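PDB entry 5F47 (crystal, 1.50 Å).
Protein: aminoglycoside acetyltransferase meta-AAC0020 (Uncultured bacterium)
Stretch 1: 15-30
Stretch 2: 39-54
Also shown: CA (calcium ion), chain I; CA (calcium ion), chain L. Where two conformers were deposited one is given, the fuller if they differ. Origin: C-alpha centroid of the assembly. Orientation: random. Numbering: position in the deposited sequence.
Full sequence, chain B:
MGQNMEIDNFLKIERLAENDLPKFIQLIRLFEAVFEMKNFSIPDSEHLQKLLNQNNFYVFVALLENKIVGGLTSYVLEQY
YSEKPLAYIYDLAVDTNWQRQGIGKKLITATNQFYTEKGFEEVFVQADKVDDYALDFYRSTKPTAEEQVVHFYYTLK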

# COMPACT_ATOMS: atom_id res chain seq x y z
N ARG B 15 12.52 -11.28 12.46
CA ARG B 15 11.19 -11.16 11.89
C ARG B 15 10.18 -11.64 12.93
O ARG B 15 10.32 -12.74 13.45
CB ARG B 15 11.07 -11.95 10.59
CG ARG B 15 9.73 -11.79 9.89
CD ARG B 15 9.70 -12.59 8.59
NE ARG B 15 9.45 -14.02 8.81
CZ ARG B 15 10.36 -14.98 8.68
NH1 ARG B 15 11.61 -14.69 8.33
NH2 ARG B 15 10.01 -16.24 8.90
N LEU B 16 9.17 -10.83 13.25
CA LEU B 16 8.25 -11.19 14.32
C LEU B 16 7.36 -12.37 13.94
O LEU B 16 6.91 -12.49 12.79
CB LEU B 16 7.38 -9.99 14.72
CG LEU B 16 8.09 -8.79 15.35
CD1 LEU B 16 7.03 -7.89 15.97
CD2 LEU B 16 9.16 -9.17 16.37
N ALA B 17 7.15 -13.24 14.91
CA ALA B 17 6.29 -14.40 14.76
C ALA B 17 4.99 -14.11 15.49
O ALA B 17 4.84 -13.06 16.11
CB ALA B 17 6.96 -15.65 15.32
N GLU B 18 4.04 -15.05 15.43
CA GLU B 18 2.74 -14.82 16.04
C GLU B 18 2.80 -14.69 17.57
O GLU B 18 1.90 -14.09 18.16
CB GLU B 18 1.76 -15.93 15.66
CG GLU B 18 1.36 -15.91 14.20
CD GLU B 18 0.26 -16.90 13.88
OE1 GLU B 18 0.04 -17.83 14.69
OE2 GLU B 18 -0.41 -16.73 12.84
N ASN B 19 3.86 -15.20 18.19
CA ASN B 19 3.99 -15.09 19.64
C ASN B 19 4.67 -13.78 20.07
O ASN B 19 5.02 -13.61 21.24
CB ASN B 19 4.76 -16.30 20.20
CG ASN B 19 6.24 -16.31 19.84
OD1 ASN B 19 6.69 -15.60 18.94
ND2 ASN B 19 7.01 -17.14 20.55
N ASP B 20 4.83 -12.85 19.13
CA ASP B 20 5.61 -11.64 19.41
C ASP B 20 4.81 -10.36 19.61
O ASP B 20 5.32 -9.27 19.36
CB ASP B 20 6.64 -11.42 18.29
CG ASP B 20 7.85 -12.34 18.42
OD1 ASP B 20 8.36 -12.51 19.55
OD2 ASP B 20 8.31 -12.89 17.39
N LEU B 21 3.58 -10.46 20.09
CA LEU B 21 2.81 -9.25 20.38
C LEU B 21 3.56 -8.25 21.27
O LEU B 21 3.49 -7.05 21.01
CB LEU B 21 1.46 -9.59 21.01
CG LEU B 21 0.53 -8.39 21.20
CD1 LEU B 21 0.30 -7.64 19.89
CD2 LEU B 21 -0.78 -8.84 21.81
N PRO B 22 4.26 -8.71 22.33
CA PRO B 22 4.97 -7.71 23.14
C PRO B 22 5.99 -6.89 22.35
O PRO B 22 6.06 -5.68 22.56
CB PRO B 22 5.67 -8.55 24.21
CG PRO B 22 4.79 -9.73 24.36
CD PRO B 22 4.35 -10.05 22.96
N LYS B 23 6.76 -7.53 21.47
CA LYS B 23 7.72 -6.79 20.67
C LYS B 23 7.01 -5.90 19.66
O LYS B 23 7.50 -4.81 19.34
CB LYS B 23 8.69 -7.74 19.96
CG LYS B 23 9.73 -8.34 20.90
CD LYS B 23 10.57 -9.39 20.19
CE LYS B 23 11.57 -10.04 21.15
NZ LYS B 23 12.23 -11.22 20.52
N PHE B 24 5.87 -6.34 19.15
CA PHE B 24 5.08 -5.54 18.22
C PHE B 24 4.62 -4.25 18.91
O PHE B 24 4.74 -3.16 18.34
CB PHE B 24 3.89 -6.37 17.71
CG PHE B 24 3.11 -5.76 16.56
CD1 PHE B 24 3.67 -4.83 15.69
CD2 PHE B 24 1.79 -6.14 16.36
CE1 PHE B 24 2.91 -4.29 14.64
CE2 PHE B 24 1.04 -5.64 15.32
CZ PHE B 24 1.59 -4.71 14.46
N ILE B 25 4.13 -4.39 20.14
CA ILE B 25 3.70 -3.23 20.91
C ILE B 25 4.88 -2.30 21.20
O ILE B 25 4.74 -1.08 21.08
CB ILE B 25 3.00 -3.67 22.21
CG1 ILE B 25 1.66 -4.30 21.85
CG2 ILE B 25 2.79 -2.48 23.18
CD1 ILE B 25 0.93 -4.91 23.03
N GLN B 26 6.03 -2.87 21.54
CA GLN B 26 7.24 -2.04 21.71
C GLN B 26 7.56 -1.25 20.44
O GLN B 26 7.90 -0.07 20.51
CB GLN B 26 8.45 -2.89 22.09
CG GLN B 26 8.50 -3.37 23.52
CD GLN B 26 9.74 -4.22 23.76
OE1 GLN B 26 10.87 -3.73 23.64
NE2 GLN B 26 9.53 -5.49 24.07
N LEU B 27 7.45 -1.91 19.29
CA LEU B 27 7.71 -1.22 18.03
C LEU B 27 6.70 -0.10 17.79
O LEU B 27 7.08 1.00 17.37
CB LEU B 27 7.69 -2.19 16.85
CG LEU B 27 8.01 -1.52 15.51
CD1 LEU B 27 9.41 -0.88 15.51
CD2 LEU B 27 7.87 -2.50 14.35
N ILE B 28 5.43 -0.36 18.09
CA ILE B 28 4.39 0.64 17.89
C ILE B 28 4.67 1.85 18.79
O ILE B 28 4.54 2.99 18.35
CB ILE B 28 3.01 0.05 18.15
CG1 ILE B 28 2.67 -0.99 17.08
CG2 ILE B 28 1.95 1.16 18.15
CD1 ILE B 28 1.52 -1.92 17.46
N ARG B 29 5.11 1.61 20.03
CA ARG B 29 5.50 2.72 20.90
C ARG B 29 6.71 3.47 20.37
O ARG B 29 6.82 4.67 20.54
CB ARG B 29 5.78 2.24 22.32
CG ARG B 29 4.55 1.72 23.06
CD ARG B 29 3.43 2.75 23.09
NE ARG B 29 2.33 2.32 23.96
CZ ARG B 29 1.20 3.01 24.11
NH1 ARG B 29 1.01 4.15 23.46
NH2 ARG B 29 0.26 2.54 24.92
N LEU B 30 7.64 2.75 19.73
CA LEU B 30 8.79 3.41 19.13
C LEU B 30 8.33 4.33 18.00
O LEU B 30 8.81 5.46 17.88
CB LEU B 30 9.80 2.38 18.63
CG LEU B 30 11.17 2.88 18.20
CD1 LEU B 30 12.22 1.80 18.44
CD2 LEU B 30 11.14 3.26 16.73
CA CA I . -0.31 -16.38 10.62
CA CA L . -4.32 15.57 24.03
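Stretch 2, residues 39-54: NFSIPDSEHLQKLLNQ

After a left-handed Asn39, stretch 2 runs extended from Phe40 to Asp44, then turns into a helix, 45-53, that crosses helix 21-30 at 104°, nearly perpendicular, with axes 10.4 Å apart at closest approach. Asp44 caps this second helix, its OD1 accepting from His47 N at 3.2 Å. The C-terminal end of helix 45-53 meets the loop before the first helix, while the extended segment covers that helix further along.

At the loop, Leu16 CB lies 4.3 Å from Leu52 CD1. Leu52, the most covered residue of the contact, also packs on backbone: its CD2 is 3.5 Å from Ala17 O and 3.5 Å from Leu21 N. Glu18 supplies the polar anchors. Its carbonyl O accepts from Gln49 NE2 at 2.9 Å, and its side chain reaches over so that OE2 binds a calcium ion at 2.2 Å, the same ion that Asn53 O binds at 2.4 Å; the metal thus ties the loop to the helix end. Gln49 is held in place by a second bond, NE2 to Asn53 OD1 at 3.0 Å, and a water links its OE1 to Glu18 O and Leu21 N.

On the helix the rule becomes one knob in one hole: Leu48 sits among Leu21, Phe24, Ile25 and Ile28, the i, i+3, i+4, i+7 set. Leu21 CD1 approaches Leu48 CB at 3.7 Å. Phe24 turns its ring edge to Leu51, CZ to CD2 at 4.0 Å. Ile25 CG1 is 4.1 Å from Leu48 CD1, and Ile28 CD1 3.9 Å from Leu48 CD2.

Beyond the knob, the extended segment takes over. Ile28 CG2 meets Phe40 CZ at 3.8 Å and Ile42 CD1 at 4.0 Å. Arg29 closes the edge, laying one guanidinium face over Ile42, with NH2 3.5 Å from Ile42 CG2, while a water joins its NH1 to Phe40 O and Ile42 N.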

# COMPACT_ATOMS: atom_id res chain seq x y z
N ASN B 39 -1.89 12.56 20.30
CA ASN B 39 -3.16 11.97 20.72
C ASN B 39 -3.35 10.53 20.26
O ASN B 39 -4.41 10.17 19.75
CB ASN B 39 -4.32 12.84 20.23
CG ASN B 39 -4.32 14.20 20.86
OD1 ASN B 39 -3.98 14.36 22.04
ND2 ASN B 39 -4.73 15.22 20.09
N PHE B 40 -2.32 9.71 20.43
CA PHE B 40 -2.38 8.32 20.03
C PHE B 40 -2.94 7.42 21.14
O PHE B 40 -2.50 7.48 22.29
CB PHE B 40 -0.98 7.85 19.61
CG PHE B 40 -0.92 6.40 19.26
CD1 PHE B 40 -1.63 5.91 18.17
CD2 PHE B 40 -0.16 5.52 20.02
CE1 PHE B 40 -1.59 4.58 17.84
CE2 PHE B 40 -0.12 4.17 19.69
CZ PHE B 40 -0.83 3.70 18.59
N SER B 41 -3.95 6.63 20.79
CA SER B 41 -4.51 5.59 21.66
C SER B 41 -4.25 4.26 20.99
O SER B 41 -4.81 3.98 19.93
CB SER B 41 -6.02 5.76 21.89
OG SER B 41 -6.31 6.78 22.83
N ILE B 42 -3.40 3.44 21.58
CA ILE B 42 -3.05 2.18 20.93
C ILE B 42 -4.31 1.30 20.85
O ILE B 42 -5.10 1.29 21.78
CB ILE B 42 -1.88 1.47 21.68
CG1 ILE B 42 -1.30 0.35 20.82
CG2 ILE B 42 -2.31 0.99 23.07
CD1 ILE B 42 0.00 -0.22 21.39
N PRO B 43 -4.53 0.63 19.70
CA PRO B 43 -5.67 -0.30 19.62
C PRO B 43 -5.55 -1.42 20.64
O PRO B 43 -4.45 -1.64 21.14
CB PRO B 43 -5.56 -0.85 18.20
CG PRO B 43 -4.82 0.18 17.44
CD PRO B 43 -3.85 0.78 18.41
N ASP B 44 -6.63 -2.13 20.94
CA ASP B 44 -6.48 -3.18 21.94
C ASP B 44 -5.74 -4.37 21.37
O ASP B 44 -5.53 -4.50 20.15
CB ASP B 44 -7.83 -3.60 22.54
CG ASP B 44 -8.72 -4.36 21.58
OD1 ASP B 44 -8.39 -4.53 20.39
OD2 ASP B 44 -9.80 -4.81 22.04
N SER B 45 -5.30 -5.23 22.27
CA SER B 45 -4.38 -6.28 21.91
C SER B 45 -5.04 -7.37 21.08
O SER B 45 -4.38 -8.06 20.32
CB SER B 45 -3.74 -6.86 23.16
OG SER B 45 -2.88 -5.89 23.73
N GLU B 46 -6.35 -7.53 21.22
CA GLU B 46 -7.07 -8.46 20.36
C GLU B 46 -6.90 -8.07 18.90
O GLU B 46 -6.63 -8.90 18.03
CB GLU B 46 -8.55 -8.49 20.74
CG GLU B 46 -9.42 -9.32 19.81
CD GLU B 46 -10.88 -9.30 20.22
OE1 GLU B 46 -11.17 -8.92 21.38
OE2 GLU B 46 -11.74 -9.66 19.40
N HIS B 47 -7.05 -6.78 18.62
CA HIS B 47 -6.89 -6.28 17.26
C HIS B 47 -5.45 -6.45 16.78
O HIS B 47 -5.18 -6.92 15.65
CB HIS B 47 -7.30 -4.80 17.17
CG HIS B 47 -6.98 -4.19 15.84
ND1 HIS B 47 -7.71 -4.48 14.70
CD2 HIS B 47 -5.99 -3.36 15.45
CE1 HIS B 47 -7.19 -3.83 13.68
NE2 HIS B 47 -6.12 -3.17 14.10
N LEU B 48 -4.50 -6.06 17.62
CA LEU B 48 -3.10 -6.12 17.23
C LEU B 48 -2.65 -7.56 17.02
O LEU B 48 -1.86 -7.84 16.11
CB LEU B 48 -2.22 -5.42 18.26
CG LEU B 48 -2.41 -3.90 18.38
CD1 LEU B 48 -1.52 -3.34 19.48
CD2 LEU B 48 -2.13 -3.22 17.04
N GLN B 49 -3.16 -8.48 17.83
CA GLN B 49 -2.82 -9.89 17.66
C GLN B 49 -3.35 -10.41 16.33
O GLN B 49 -2.67 -11.14 15.62
CB GLN B 49 -3.35 -10.74 18.81
CG GLN B 49 -2.94 -12.22 18.72
CD GLN B 49 -1.44 -12.41 18.87
OE1 GLN B 49 -0.88 -12.07 19.91
NE2 GLN B 49 -0.79 -12.96 17.84
N LYS B 50 -4.58 -10.03 16.00
CA LYS B 50 -5.20 -10.43 14.74
C LYS B 50 -4.36 -9.97 13.55
O LYS B 50 -4.14 -10.72 12.59
CB LYS B 50 -6.62 -9.87 14.64
CG LYS B 50 -7.45 -10.43 13.49
CD LYS B 50 -8.91 -9.97 13.60
CE LYS B 50 -9.72 -10.34 12.36
NZ LYS B 50 -11.16 -9.97 12.50
N LEU B 51 -3.90 -8.73 13.60
CA LEU B 51 -3.02 -8.22 12.55
C LEU B 51 -1.69 -8.99 12.47
O LEU B 51 -1.28 -9.39 11.38
CB LEU B 51 -2.77 -6.72 12.78
CG LEU B 51 -1.76 -6.03 11.87
CD1 LEU B 51 -2.15 -6.20 10.42
CD2 LEU B 51 -1.67 -4.55 12.23
N LEU B 52 -1.04 -9.22 13.61
CA LEU B 52 0.20 -9.98 13.63
C LEU B 52 0.01 -11.39 13.09
O LEU B 52 0.95 -11.97 12.52
CB LEU B 52 0.76 -10.02 15.06
CG LEU B 52 2.20 -10.48 15.27
CD1 LEU B 52 3.13 -9.54 14.54
CD2 LEU B 52 2.51 -10.51 16.75
N ASN B 53 -1.19 -11.94 13.26
CA ASN B 53 -1.52 -13.28 12.75
C ASN B 53 -1.73 -13.35 11.24
O ASN B 53 -1.71 -14.44 10.67
CB ASN B 53 -2.81 -13.81 13.42
CG ASN B 53 -2.60 -14.26 14.85
OD1 ASN B 53 -1.47 -14.46 15.31
ND2 ASN B 53 -3.70 -14.45 15.57
N GLN B 54 -1.97 -12.21 10.59
CA GLN B 54 -2.25 -12.23 9.14
C GLN B 54 -1.04 -12.74 8.37
O GLN B 54 0.10 -12.43 8.72
CB GLN B 54 -2.64 -10.83 8.64
CG GLN B 54 -3.92 -10.29 9.26
CD GLN B 54 -4.30 -8.89 8.79
OE1 GLN B 54 -5.15 -8.23 9.40
NE2 GLN B 54 -3.70 -8.43 7.69
O HOH W 1 1.75 -12.66 20.49
O HOH W 2 -1.79 4.62 23.71
O HOH W 3 1.28 -14.41 10.91
O HOH W 4 -2.60 -16.86 10.38
O HOH W 5 -0.32 -18.73 10.22
O HOH W 6 1.95 -17.08 10.39
O HOH W 7 -4.57 14.68 25.89